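Long-range contacts in citryl-spermidine/3,4-dihydroxybenzoyl-citryl-spermidine:spermidine ligase (Bacillus anthracis, PDB 3TO3), which catalyses the ATP-dependent condensation of spermidine with citryl-spermidine intermediates, with or without a dihydroxybenzoyl group, in the biosynthesis of the siderophore petrobactin: residues R24-L28 with E96-V100; K64-C70 with L86-D92; F121-L125 with P165-I171; V32-Y37 with F78-I83. One frame throughout, in Å; residues are numbered along the deposited sequence.

From the N terminus, helix 18-37 comes first and enters two contacts: its 24-28 part belongs to contact 1, its 32-37 part to contact 4. The chain then forms the antiparallel sheet. Contact 4 closes when the helix meets strand 81-83; contact 2, opened at strand 65-74 and closed at strand 88-90, crosses it, and Ile87 touches Val32 where they meet. Both lie within the loop that contact 1 closes at 96-100, where Ile97 N lies 2.9 Å from Ile87 O, probably hydrogen-bonded. Contact 3 follows in series and joins helix 115-138 to loop 165-171, whose Tyr167 and Pro165 pack against Val27 of contact 1.

Contact 1: residues R24-L28 with E96-V100; sequences RRRVL and EIQSV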
loop_
_atom_site.group_PDB
_atom_site.type_symbol
_atom_site.label_atom_id
_atom_site.label_comp_id
_atom_site.label_asym_id
_atom_site.label_seq_id
_atom_site.Cartn_x
_atom_site.Cartn_y
_atom_site.Cartn_z
ATOM N N ARG B 24 21.835 0.954 9.356
ATOM C CA ARG B 24 22.071 0.234 8.108
ATOM C C ARG B 24 22.987 -0.956 8.386
ATOM O O ARG B 24 22.741 -2.083 7.936
ATOM C CB ARG B 24 22.719 1.142 7.067
ATOM C CG ARG B 24 22.817 0.521 5.695
ATOM C CD ARG B 24 23.743 1.339 4.848
ATOM N NE ARG B 24 25.111 1.274 5.353
ATOM C CZ ARG B 24 26.037 2.179 5.064
ATOM N NH1 ARG B 24 25.736 3.223 4.288
ATOM N NH2 ARG B 24 27.254 2.049 5.559
ATOM N N ARG B 25 24.040 -0.693 9.147
ATOM C CA ARG B 25 25.005 -1.718 9.440
ATOM C C ARG B 25 24.348 -2.845 10.238
ATOM O O ARG B 25 24.585 -4.021 9.965
ATOM C CB ARG B 25 26.204 -1.130 10.195
ATOM C CG ARG B 25 27.181 -0.475 9.254
ATOM C CD ARG B 25 28.104 0.427 9.998
ATOM N NE ARG B 25 29.135 0.966 9.123
ATOM C CZ ARG B 25 30.127 1.736 9.544
ATOM N NH1 ARG B 25 30.226 2.007 10.840
ATOM N NH2 ARG B 25 31.029 2.217 8.682
ATOM N N ARG B 26 23.527 -2.476 11.218
ATOM C CA ARG B 26 22.861 -3.464 12.044
ATOM C C ARG B 26 21.918 -4.339 11.196
ATOM O O ARG B 26 21.910 -5.572 11.325
ATOM C CB ARG B 26 22.099 -2.806 13.187
ATOM C CG ARG B 26 21.238 -3.787 13.977
ATOM C CD ARG B 26 20.260 -3.108 14.926
ATOM N NE ARG B 26 19.296 -4.101 15.372
ATOM C CZ ARG B 26 18.242 -3.869 16.151
ATOM N NH1 ARG B 26 17.996 -2.641 16.629
ATOM N NH2 ARG B 26 17.435 -4.886 16.475
ATOM N N VAL B 27 21.149 -3.704 10.315
ATOM C CA VAL B 27 20.170 -4.426 9.528
ATOM C C VAL B 27 20.852 -5.363 8.548
ATOM O O VAL B 27 20.399 -6.476 8.341
ATOM C CB VAL B 27 19.191 -3.470 8.804
ATOM C CG1 VAL B 27 18.408 -4.213 7.740
ATOM C CG2 VAL B 27 18.227 -2.814 9.815
ATOM N N LEU B 28 21.962 -4.923 7.960
ATOM C CA LEU B 28 22.752 -5.818 7.140
ATOM C C LEU B 28 23.300 -6.996 7.959
ATOM O O LEU B 28 23.275 -8.139 7.508
ATOM C CB LEU B 28 23.902 -5.072 6.473
ATOM C CG LEU B 28 23.527 -4.352 5.192
ATOM C CD1 LEU B 28 24.709 -3.502 4.746
ATOM C CD2 LEU B 28 23.213 -5.409 4.165
ATOM N N GLU B 96 32.615 -1.121 1.687
ATOM C CA GLU B 96 31.525 -1.498 2.557
ATOM C C GLU B 96 30.237 -1.317 1.769
ATOM O O GLU B 96 30.056 -0.299 1.093
ATOM C CB GLU B 96 31.502 -0.593 3.780
ATOM C CG GLU B 96 30.236 -0.741 4.643
ATOM C CD GLU B 96 30.170 0.269 5.802
ATOM O OE1 GLU B 96 29.144 0.208 6.512
ATOM O OE2 GLU B 96 31.111 1.110 5.997
ATOM N N ILE B 97 29.331 -2.284 1.864
ATOM C CA ILE B 97 28.096 -2.204 1.093
ATOM C C ILE B 97 27.155 -1.109 1.614
ATOM O O ILE B 97 26.937 -0.998 2.811
ATOM C CB ILE B 97 27.383 -3.559 0.998
ATOM C CG1 ILE B 97 26.116 -3.411 0.153
ATOM C CG2 ILE B 97 27.060 -4.078 2.346
ATOM C CD1 ILE B 97 26.402 -2.853 -1.297
ATOM N N GLN B 98 26.726 -0.221 0.721
ATOM C CA GLN B 98 25.764 0.838 1.042
ATOM C C GLN B 98 24.289 0.587 0.716
ATOM O O GLN B 98 23.404 1.317 1.175
ATOM C CB GLN B 98 26.173 2.099 0.310
ATOM C CG GLN B 98 27.648 2.226 0.148
ATOM C CD GLN B 98 28.136 3.482 0.776
ATOM O OE1 GLN B 98 28.558 4.407 0.076
ATOM N NE2 GLN B 98 28.043 3.554 2.109
ATOM N N SER B 99 24.017 -0.450 -0.052
ATOM C CA SER B 99 22.675 -0.645 -0.551
ATOM C C SER B 99 22.207 -2.048 -0.240
ATOM O O SER B 99 22.657 -3.005 -0.880
ATOM C CB SER B 99 22.679 -0.457 -2.074
ATOM O OG SER B 99 21.406 -0.773 -2.596
ATOM N N VAL B 100 21.244 -2.164 0.668
ATOM C CA VAL B 100 20.725 -3.462 1.016
ATOM C C VAL B 100 20.056 -4.076 -0.231
ATOM O O VAL B 100 20.174 -5.275 -0.485
ATOM C CB VAL B 100 19.783 -3.398 2.255
ATOM C CG1 VAL B 100 18.452 -2.797 1.893
ATOM C CG2 VAL B 100 19.567 -4.767 2.817
HETATM O O HOH W 1 26.709 -1.099 5.586
HETATM O O HOH W 2 23.314 3.939 2.460
HETATM O O HOH W 3 29.615 3.893 4.758
#
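Two consecutive arginines of helix 18-37 converge on a single carboxylate, that of Glu96, in a salt-bridge network. Arg25 meets it with two nearly straight hydrogen bonds, NE to Glu96 OE1 at 2.7 Å and NH2 to Glu96 OE2 at 2.9 Å, so guanidinium and carboxylate pair side by side. Arg24 adds a third, more bent bond from NH2 to Glu96 OE1 at 2.8 Å; OE1 is thus shared by both arginines.

Arg24 points toward the 96-100 segment, and its guanidinium lies with one face over Gln98 CA and Ile97 O. Waters fill the gaps around it. Water 1 donates to Glu96 OE1 (2.9 Å) and to Ile97 O (2.8 Å) and accepts a weak bond from Arg24 NE (2.9 Å); water 2 links Arg24 NH1 (3.1 Å) to Gln98 O (2.9 Å).

One helical turn on from Arg24, the contact becomes apolar: Leu28 CD1 packs on Ile97 CG2 at 3.4 Å and Leu28 CD2 on Val100 CG2 at 3.9 Å. The 96-100 segment leaves strand 94-96 here and enters helix 100-110, with Ser99 as N-cap, its OG bonded to Gln102 N. Far from the ATP site, this is a strand-to-helix connection packed along a neighbouring helix, ending in a side-chain N-cap.

Contact 2: residues K64-C70 with L86-D92; sequences KSVTYEC and LIVRVQD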
loop_
_atom_site.group_PDB
_atom_site.type_symbol
_atom_site.label_atom_id
_atom_site.label_comp_id
_atom_site.label_asym_id
_atom_site.label_seq_id
_atom_site.Cartn_x
_atom_site.Cartn_y
_atom_site.Cartn_z
ATOM N N LYS B 64 28.591 -9.930 -14.090
ATOM C CA LYS B 64 29.986 -10.122 -13.706
ATOM C C LYS B 64 30.057 -10.487 -12.217
ATOM O O LYS B 64 29.346 -9.901 -11.366
ATOM C CB LYS B 64 30.831 -8.876 -14.020
ATOM C CG LYS B 64 32.323 -9.048 -13.743
ATOM C CD LYS B 64 33.081 -7.714 -13.751
ATOM C CE LYS B 64 34.345 -7.805 -12.886
ATOM N NZ LYS B 64 35.152 -6.545 -12.830
ATOM N N SER B 65 30.902 -11.464 -11.899
ATOM C CA SER B 65 30.933 -11.962 -10.540
ATOM C C SER B 65 31.376 -10.900 -9.522
ATOM O O SER B 65 32.172 -9.994 -9.801
ATOM C CB SER B 65 31.742 -13.259 -10.429
ATOM O OG SER B 65 33.119 -13.004 -10.337
ATOM N N VAL B 66 30.812 -11.014 -8.337
ATOM C CA VAL B 66 31.140 -10.119 -7.252
ATOM C C VAL B 66 31.190 -10.999 -6.014
ATOM O O VAL B 66 30.607 -12.076 -6.000
ATOM C CB VAL B 66 30.059 -9.035 -7.117
ATOM C CG1 VAL B 66 28.834 -9.595 -6.421
ATOM C CG2 VAL B 66 30.584 -7.860 -6.363
ATOM N N THR B 67 31.892 -10.555 -4.979
ATOM C CA THR B 67 31.987 -11.305 -3.730
ATOM C C THR B 67 31.742 -10.378 -2.544
ATOM O O THR B 67 32.276 -9.271 -2.503
ATOM C CB THR B 67 33.363 -12.010 -3.605
ATOM O OG1 THR B 67 33.325 -13.239 -4.329
ATOM C CG2 THR B 67 33.690 -12.340 -2.168
ATOM N N TYR B 68 30.933 -10.833 -1.585
ATOM C CA TYR B 68 30.785 -10.149 -0.298
ATOM C C TYR B 68 31.543 -10.871 0.804
ATOM O O TYR B 68 31.431 -12.082 0.938
ATOM C CB TYR B 68 29.320 -10.009 0.072
ATOM C CG TYR B 68 28.574 -9.108 -0.867
ATOM C CD1 TYR B 68 28.518 -7.755 -0.633
ATOM C CD2 TYR B 68 27.959 -9.606 -2.015
ATOM C CE1 TYR B 68 27.863 -6.920 -1.476
ATOM C CE2 TYR B 68 27.289 -8.762 -2.888
ATOM C CZ TYR B 68 27.238 -7.413 -2.588
ATOM O OH TYR B 68 26.592 -6.511 -3.385
ATOM N N GLU B 69 32.310 -10.121 1.593
ATOM C CA GLU B 69 33.207 -10.705 2.583
ATOM C C GLU B 69 32.899 -10.190 3.963
ATOM O O GLU B 69 32.645 -9.008 4.142
ATOM C CB GLU B 69 34.659 -10.328 2.301
ATOM C CG GLU B 69 35.314 -11.091 1.181
ATOM C CD GLU B 69 36.799 -10.744 1.013
ATOM O OE1 GLU B 69 37.350 -9.959 1.833
ATOM O OE2 GLU B 69 37.410 -11.261 0.050
ATOM N N CYS B 70 32.946 -11.077 4.939
ATOM C CA CYS B 70 32.889 -10.656 6.322
ATOM C C CYS B 70 33.426 -11.729 7.246
ATOM O O CYS B 70 33.476 -12.896 6.874
ATOM C CB CYS B 70 31.461 -10.284 6.710
ATOM S SG CYS B 70 30.281 -11.553 6.427
ATOM N N LEU B 86 32.200 -5.463 9.286
ATOM C CA LEU B 86 31.389 -4.867 8.235
ATOM C C LEU B 86 31.302 -5.793 7.013
ATOM O O LEU B 86 32.191 -6.603 6.753
ATOM C CB LEU B 86 32.021 -3.546 7.794
ATOM C CG LEU B 86 32.038 -2.383 8.796
ATOM C CD1 LEU B 86 32.691 -1.151 8.135
ATOM C CD2 LEU B 86 30.631 -2.054 9.255
ATOM N N ILE B 87 30.212 -5.680 6.266
ATOM C CA ILE B 87 30.066 -6.460 5.064
ATOM C C ILE B 87 30.557 -5.700 3.843
ATOM O O ILE B 87 30.027 -4.635 3.494
ATOM C CB ILE B 87 28.622 -6.940 4.918
ATOM C CG1 ILE B 87 28.336 -7.974 6.024
ATOM C CG2 ILE B 87 28.388 -7.530 3.524
ATOM C CD1 ILE B 87 27.076 -7.772 6.679
ATOM N N VAL B 88 31.593 -6.260 3.218
ATOM C CA VAL B 88 32.353 -5.599 2.164
ATOM C C VAL B 88 32.114 -6.242 0.808
ATOM O O VAL B 88 32.155 -7.479 0.664
ATOM C CB VAL B 88 33.864 -5.676 2.455
ATOM C CG1 VAL B 88 34.641 -4.984 1.372
ATOM C CG2 VAL B 88 34.155 -5.050 3.803
ATOM N N ARG B 89 31.860 -5.399 -0.186
ATOM C CA ARG B 89 31.691 -5.863 -1.549
ATOM C C ARG B 89 33.021 -5.832 -2.298
ATOM O O ARG B 89 33.643 -4.780 -2.442
ATOM C CB ARG B 89 30.677 -4.991 -2.276
ATOM C CG ARG B 89 30.360 -5.427 -3.716
ATOM C CD ARG B 89 29.343 -4.479 -4.288
ATOM N NE ARG B 89 28.810 -4.853 -5.591
ATOM C CZ ARG B 89 29.361 -4.516 -6.753
ATOM N NH1 ARG B 89 30.506 -3.829 -6.784
ATOM N NH2 ARG B 89 28.772 -4.875 -7.885
ATOM N N VAL B 90 33.453 -6.988 -2.785
ATOM C CA VAL B 90 34.714 -7.079 -3.516
ATOM C C VAL B 90 34.537 -7.379 -4.999
ATOM O O VAL B 90 34.055 -8.456 -5.374
ATOM C CB VAL B 90 35.591 -8.169 -2.938
ATOM C CG1 VAL B 90 36.963 -8.140 -3.603
ATOM C CG2 VAL B 90 35.688 -7.978 -1.437
ATOM N N GLN B 91 34.861 -6.406 -5.844
ATOM C CA GLN B 91 34.975 -6.683 -7.257
ATOM C C GLN B 91 36.322 -6.224 -7.794
ATOM O O GLN B 91 37.249 -7.014 -7.978
ATOM C CB GLN B 91 33.848 -5.970 -7.989
ATOM C CG GLN B 91 33.843 -6.179 -9.484
ATOM C CD GLN B 91 32.514 -5.780 -10.071
ATOM O OE1 GLN B 91 32.158 -4.593 -10.085
ATOM N NE2 GLN B 91 31.744 -6.773 -10.514
ATOM N N ASP B 92 36.446 -4.926 -8.015
ATOM C CA ASP B 92 37.728 -4.394 -8.415
ATOM C C ASP B 92 38.416 -3.969 -7.137
ATOM O O ASP B 92 39.465 -4.503 -6.784
ATOM C CB ASP B 92 37.583 -3.253 -9.425
ATOM C CG ASP B 92 37.424 -3.758 -10.857
ATOM O OD1 ASP B 92 37.635 -4.972 -11.095
ATOM O OD2 ASP B 92 37.103 -2.936 -11.748
#
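This is antiparallel strand pairing in the sheet formed by the N-terminal part of the chain, strand 65-74 against strand 88-90. The short strand axes approach to 4.6 Å with 148° between their directions. Four backbone hydrogen bonds set the register: Thr67 N to Val90 O (3.0 Å) and Val90 N to Thr67 O (2.6 Å) make one hydrogen-bonded pair, Glu69 N to Val88 O (2.8 Å) and Val88 N to Glu69 O (3.1 Å) the next. Between them Tyr68 and Arg89 form a non-hydrogen-bonded pair with CA atoms 4.6 Å apart, and Tyr68 CA makes a CA-H...O contact to Val88 O at 3.2 Å.

Strand 65-74 also pairs with strand 52-59 along its other edge, and strand 88-90 pairs in turn with strand 94-96, so the contact joins inner strands of an antiparallel sheet packed against helix 100-110. The face carrying Tyr68 and Arg89 meets that helix: the Tyr68 ring packs on Arg89 CB (CE1, 3.5 Å) and Ile87 CG2 (CD1, 4.2 Å), while Tyr68 OH and Arg89 NE both reach Glu106 and Phe103 stands edge-to-face to the tyrosine. Thr67, Val88, Glu69 and Val90 occupy the opposite face, with Glu69 CD 3.9 Å from Val90 CG2. Beyond the paired residues, Lys64 NZ makes a weak salt bridge to Asp92 OD1 (3.4 Å), and Gln91 NE2 reaches Ser65 O weakly (3.3 Å) besides bonding to Asp60.

Contact 3: residues F121-L125 with P165-I171; sequences FIHEL and PSYKARI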
loop_
_atom_site.group_PDB
_atom_site.type_symbol
_atom_site.label_atom_id
_atom_site.label_comp_id
_atom_site.label_asym_id
_atom_site.label_seq_id
_atom_site.Cartn_x
_atom_site.Cartn_y
_atom_site.Cartn_z
ATOM N N PHE B 121 10.416 -8.035 0.538
ATOM C CA PHE B 121 11.405 -8.176 1.590
ATOM C C PHE B 121 12.395 -7.011 1.564
ATOM O O PHE B 121 12.695 -6.427 2.610
ATOM C CB PHE B 121 12.120 -9.518 1.445
ATOM C CG PHE B 121 13.048 -9.851 2.579
ATOM C CD1 PHE B 121 12.652 -9.673 3.898
ATOM C CD2 PHE B 121 14.295 -10.379 2.326
ATOM C CE1 PHE B 121 13.502 -10.001 4.954
ATOM C CE2 PHE B 121 15.156 -10.705 3.366
ATOM C CZ PHE B 121 14.746 -10.529 4.689
ATOM N N ILE B 122 12.886 -6.666 0.374
ATOM C CA ILE B 122 13.812 -5.534 0.221
ATOM C C ILE B 122 13.154 -4.260 0.735
ATOM O O ILE B 122 13.791 -3.480 1.462
ATOM C CB ILE B 122 14.191 -5.303 -1.240
ATOM C CG1 ILE B 122 15.370 -6.189 -1.637
ATOM C CG2 ILE B 122 14.568 -3.847 -1.469
ATOM C CD1 ILE B 122 15.415 -6.477 -3.157
ATOM N N HIS B 123 11.871 -4.078 0.384
ATOM C CA HIS B 123 11.090 -2.909 0.801
ATOM C C HIS B 123 10.974 -2.847 2.320
ATOM O O HIS B 123 11.100 -1.788 2.903
ATOM C CB HIS B 123 9.682 -2.935 0.199
ATOM C CG HIS B 123 8.851 -1.740 0.552
ATOM N ND1 HIS B 123 9.280 -0.448 0.351
ATOM C CD2 HIS B 123 7.604 -1.642 1.068
ATOM C CE1 HIS B 123 8.334 0.394 0.724
ATOM N NE2 HIS B 123 7.306 -0.304 1.165
ATOM N N GLU B 124 10.755 -3.991 2.951
ATOM C CA GLU B 124 10.632 -4.037 4.395
ATOM C C GLU B 124 11.928 -3.746 5.094
ATOM O O GLU B 124 11.929 -3.136 6.182
ATOM C CB GLU B 124 10.118 -5.412 4.850
ATOM C CG GLU B 124 8.661 -5.542 4.616
ATOM C CD GLU B 124 8.188 -6.960 4.797
ATOM O OE1 GLU B 124 8.634 -7.586 5.800
ATOM O OE2 GLU B 124 7.386 -7.433 3.936
ATOM N N LEU B 125 13.023 -4.218 4.489
ATOM C CA LEU B 125 14.349 -3.959 5.034
ATOM C C LEU B 125 14.666 -2.457 4.983
ATOM O O LEU B 125 15.215 -1.914 5.934
ATOM C CB LEU B 125 15.435 -4.773 4.302
ATOM C CG LEU B 125 15.338 -6.259 4.671
ATOM C CD1 LEU B 125 16.296 -7.099 3.858
ATOM C CD2 LEU B 125 15.636 -6.454 6.132
ATOM N N PRO B 165 15.752 -9.549 10.408
ATOM C CA PRO B 165 16.446 -8.400 9.814
ATOM C C PRO B 165 15.530 -7.197 9.534
ATOM O O PRO B 165 16.005 -6.059 9.662
ATOM C CB PRO B 165 17.108 -8.979 8.559
ATOM C CG PRO B 165 16.463 -10.332 8.355
ATOM C CD PRO B 165 16.030 -10.803 9.686
ATOM N N SER B 166 14.256 -7.378 9.200
ATOM C CA SER B 166 13.459 -6.166 9.285
ATOM C C SER B 166 12.535 -6.194 10.526
ATOM O O SER B 166 11.402 -6.700 10.475
ATOM C CB SER B 166 12.628 -6.036 8.004
ATOM O OG SER B 166 11.825 -7.180 7.835
ATOM N N TYR B 167 12.986 -5.517 11.578
ATOM C CA TYR B 167 12.316 -5.495 12.874
ATOM C C TYR B 167 11.428 -4.277 13.113
ATOM O O TYR B 167 10.745 -4.185 14.129
ATOM C CB TYR B 167 13.406 -5.548 13.970
ATOM C CG TYR B 167 14.589 -4.581 13.765
ATOM C CD1 TYR B 167 14.505 -3.251 14.169
ATOM C CD2 TYR B 167 15.759 -4.988 13.136
ATOM C CE1 TYR B 167 15.562 -2.359 13.984
ATOM C CE2 TYR B 167 16.830 -4.100 12.946
ATOM C CZ TYR B 167 16.717 -2.785 13.380
ATOM O OH TYR B 167 17.741 -1.886 13.200
ATOM N N LYS B 168 11.625 -3.279 12.268
ATOM C CA LYS B 168 10.867 -2.026 12.129
ATOM C C LYS B 168 9.952 -1.670 10.930
ATOM O O LYS B 168 9.703 -0.482 10.714
ATOM C CB LYS B 168 11.645 -0.826 12.676
ATOM C CG LYS B 168 10.856 -0.072 13.745
ATOM C CD LYS B 168 11.778 0.849 14.531
ATOM C CE LYS B 168 12.128 0.239 15.877
ATOM N NZ LYS B 168 13.006 1.129 16.650
ATOM N N ALA B 169 9.668 -2.596 10.029
ATOM C CA ALA B 169 9.120 -2.211 8.719
ATOM C C ALA B 169 7.971 -1.212 8.776
ATOM O O ALA B 169 8.010 -0.170 8.087
ATOM C CB ALA B 169 8.701 -3.432 7.937
ATOM N N ARG B 170 6.973 -1.527 9.590
ATOM C CA ARG B 170 5.767 -0.705 9.707
ATOM C C ARG B 170 5.190 -0.270 8.359
ATOM O O ARG B 170 4.948 0.926 8.156
ATOM C CB ARG B 170 6.033 0.538 10.556
ATOM C CG ARG B 170 6.048 0.283 12.044
ATOM C CD ARG B 170 6.696 1.428 12.818
ATOM N NE ARG B 170 7.168 0.958 14.109
ATOM C CZ ARG B 170 7.694 1.725 15.060
ATOM N NH1 ARG B 170 7.840 3.031 14.874
ATOM N NH2 ARG B 170 8.102 1.167 16.195
ATOM N N ILE B 171 4.991 -1.210 7.433
ATOM C CA ILE B 171 4.403 -0.875 6.119
ATOM C C ILE B 171 2.961 -0.323 6.291
ATOM O O ILE B 171 2.077 -0.953 6.903
ATOM C CB ILE B 171 4.416 -2.092 5.153
ATOM C CG1 ILE B 171 5.745 -2.866 5.268
ATOM C CG2 ILE B 171 4.091 -1.676 3.665
ATOM C CD1 ILE B 171 6.976 -2.112 4.856
#
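Phe121 opens the contact with its ring edge toward the proline: CZ lies 4.1 Å from Pro165 CG, while Leu31 of helix 18-37 and Leu104 of helix 100-110 pack on the same phenylalanine. His123, on another side of the helix, reaches the far end of the loop, where its CD2 is 3.9 Å from Ile171 CD1; it also packs on Asn258 of the second subunit.

Glu124 sits close to the loop backbone, its CA 4.9 Å from that of Ala169. Glu124 CB is 3.9 Å from Ala169 CB, Glu124 CG 3.8 Å from Ile171 CD1 and Glu124 O 3.5 Å from Ser166 CB. No hydrogen bond crosses between the two segments; Glu124 OE1 instead bonds to Ser308 and Ser166 OG to Arg576. The loop, part of the IucA/IucC family region, packs through small and apolar groups on helix 115-138 and pairs with strand 297-306, which carries the ATP-binding Lys299: Arg170 and Ile171 both face Leu305 as a G1 beta bulge, and the Ala169 side chain is about 9 Å from the bound ATP.

Leu125 follows, with CD2 3.5 Å from Pro165 C, 3.5 Å from Ser166 N and 3.8 Å from Pro165 CB.

Contact 4: residues V32-Y37 with F78-I83; sequences VESLIY and FGRISI
Ile81 and Ile83, both m,m rotamers pointing from strand 81-83 toward helix 32-37, make the apolar centre of this helix-on-sheet packing. Ile36 (m,t) meets Ile81 CG1 through CG2 and Ile83 CD1 through CD1, both at 4.2 Å; Val32 CG1 is 4.1 Å from Ile83 CG1, and Tyr37 CB 4.0 Å from Ile81 CG1. The axes of helix 32-37 and strand 81-83 approach to 7.7 Å, with 145° between their N-to-C directions, Glu33 CA 5.4 Å from Ile81 CA. The helix keeps i to i+4 bonds (Tyr37 N to Glu33 O, 2.8 Å). Phe78 and Gly79 have positive phi (57° and 63°) before Arg80 (m,m,m) extends into the strand. Tyr37 (chi1 t) carries Arg80 CD over its ring face, 4.0 Å from the centroid (CH-pi), and its OH donates to Phe78 O (2.7 Å). Arg80 NH2 salt-bridges Glu519. At the polar edge, water 4 donates to OE1 of Glu33 (m,t) at 2.7 Å and accepts from Arg80 NH2 (2.9 Å), while Ile83 N donates to Glu33 OE2 (2.8 Å, 174°).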
loop_
_atom_site.group_PDB
_atom_site.type_symbol
_atom_site.label_atom_id
_atom_site.label_comp_id
_atom_site.label_asym_id
_atom_site.label_seq_id
_atom_site.Cartn_x
_atom_site.Cartn_y
_atom_site.Cartn_z
ATOM N N VAL B 32 22.566 -10.909 7.093
ATOM C CA VAL B 32 23.543 -11.865 6.659
ATOM C C VAL B 32 23.561 -13.046 7.640
ATOM O O VAL B 32 23.566 -14.196 7.223
ATOM C CB VAL B 32 24.947 -11.199 6.442
ATOM C CG1 VAL B 32 26.008 -12.246 6.155
ATOM C CG2 VAL B 32 24.879 -10.175 5.277
ATOM N N GLU B 33 23.516 -12.752 8.936
ATOM C CA GLU B 33 23.431 -13.790 9.966
ATOM C C GLU B 33 22.330 -14.779 9.698
ATOM O O GLU B 33 22.548 -15.992 9.767
ATOM C CB GLU B 33 23.257 -13.190 11.375
ATOM C CG GLU B 33 24.512 -12.472 11.838
ATOM C CD GLU B 33 24.385 -11.785 13.205
ATOM O OE1 GLU B 33 23.278 -11.800 13.813
ATOM O OE2 GLU B 33 25.418 -11.224 13.674
ATOM N N SER B 34 21.145 -14.286 9.372
ATOM C CA SER B 34 20.047 -15.229 9.179
ATOM C C SER B 34 20.095 -15.928 7.809
ATOM O O SER B 34 19.674 -17.081 7.710
ATOM C CB SER B 34 18.663 -14.619 9.472
ATOM O OG SER B 34 18.323 -13.652 8.509
ATOM N N LEU B 35 20.625 -15.266 6.774
ATOM C CA LEU B 35 20.743 -15.941 5.468
ATOM C C LEU B 35 21.740 -17.116 5.566
ATOM O O LEU B 35 21.492 -18.183 5.035
ATOM C CB LEU B 35 21.151 -14.977 4.356
ATOM C CG LEU B 35 20.160 -13.868 3.964
ATOM C CD1 LEU B 35 20.824 -12.920 3.006
ATOM C CD2 LEU B 35 18.924 -14.445 3.339
ATOM N N ILE B 36 22.844 -16.922 6.283
ATOM C CA ILE B 36 23.793 -17.995 6.471
ATOM C C ILE B 36 23.249 -19.029 7.458
ATOM O O ILE B 36 23.266 -20.222 7.167
ATOM C CB ILE B 36 25.127 -17.491 6.967
ATOM C CG1 ILE B 36 25.668 -16.418 6.041
ATOM C CG2 ILE B 36 26.149 -18.643 7.099
ATOM C CD1 ILE B 36 26.966 -15.813 6.582
ATOM N N TYR B 37 22.744 -18.576 8.604
ATOM C CA TYR B 37 22.241 -19.504 9.615
ATOM C C TYR B 37 21.210 -20.484 9.024
ATOM O O TYR B 37 21.263 -21.658 9.295
ATOM C CB TYR B 37 21.600 -18.760 10.798
ATOM C CG TYR B 37 21.175 -19.647 11.975
ATOM C CD1 TYR B 37 22.049 -20.607 12.520
ATOM C CD2 TYR B 37 19.920 -19.515 12.548
ATOM C CE1 TYR B 37 21.668 -21.401 13.573
ATOM C CE2 TYR B 37 19.537 -20.291 13.622
ATOM C CZ TYR B 37 20.414 -21.231 14.126
ATOM O OH TYR B 37 20.030 -22.000 15.187
ATOM N N PHE B 78 23.060 -23.005 19.753
ATOM C CA PHE B 78 22.250 -23.407 18.593
ATOM C C PHE B 78 22.883 -23.221 17.247
ATOM O O PHE B 78 22.183 -23.224 16.243
ATOM C CB PHE B 78 20.875 -22.730 18.627
ATOM C CG PHE B 78 20.115 -23.052 19.864
ATOM C CD1 PHE B 78 19.483 -24.266 19.985
ATOM C CD2 PHE B 78 20.117 -22.188 20.944
ATOM C CE1 PHE B 78 18.815 -24.606 21.131
ATOM C CE2 PHE B 78 19.437 -22.537 22.101
ATOM C CZ PHE B 78 18.802 -23.743 22.190
ATOM N N GLY B 79 24.208 -23.136 17.220
ATOM C CA GLY B 79 24.924 -22.853 15.989
ATOM C C GLY B 79 24.629 -21.495 15.385
ATOM O O GLY B 79 24.872 -21.292 14.205
ATOM N N ARG B 80 24.115 -20.549 16.165
ATOM C CA ARG B 80 23.822 -19.233 15.597
ATOM C C ARG B 80 25.108 -18.598 15.018
ATOM O O ARG B 80 26.225 -18.832 15.502
ATOM C CB ARG B 80 23.246 -18.309 16.644
ATOM C CG ARG B 80 21.930 -18.718 17.240
ATOM C CD ARG B 80 20.816 -18.233 16.412
ATOM N NE ARG B 80 20.824 -16.786 16.225
ATOM C CZ ARG B 80 20.221 -15.911 17.031
ATOM N NH1 ARG B 80 19.573 -16.319 18.129
ATOM N NH2 ARG B 80 20.284 -14.612 16.745
ATOM N N ILE B 81 24.923 -17.806 13.977
ATOM C CA ILE B 81 25.997 -17.113 13.315
ATOM C C ILE B 81 26.064 -15.705 13.869
ATOM O O ILE B 81 25.059 -14.995 13.917
ATOM C CB ILE B 81 25.721 -17.035 11.796
ATOM C CG1 ILE B 81 25.533 -18.431 11.212
ATOM C CG2 ILE B 81 26.837 -16.282 11.046
ATOM C CD1 ILE B 81 26.733 -19.312 11.355
ATOM N N SER B 82 27.250 -15.295 14.287
ATOM C CA SER B 82 27.471 -13.899 14.634
ATOM C C SER B 82 28.354 -13.300 13.580
ATOM O O SER B 82 29.399 -13.858 13.315
ATOM C CB SER B 82 28.196 -13.782 15.976
ATOM O OG SER B 82 27.454 -14.373 17.007
ATOM N N ILE B 83 27.966 -12.178 12.980
ATOM C CA ILE B 83 28.857 -11.510 12.023
ATOM C C ILE B 83 29.547 -10.326 12.730
ATOM O O ILE B 83 28.884 -9.395 13.147
ATOM C CB ILE B 83 28.110 -10.985 10.771
ATOM C CG1 ILE B 83 27.509 -12.130 9.922
ATOM C CG2 ILE B 83 29.046 -10.141 9.927
ATOM C CD1 ILE B 83 28.540 -13.118 9.379
HETATM O O HOH W 4 21.300 -13.528 14.272
#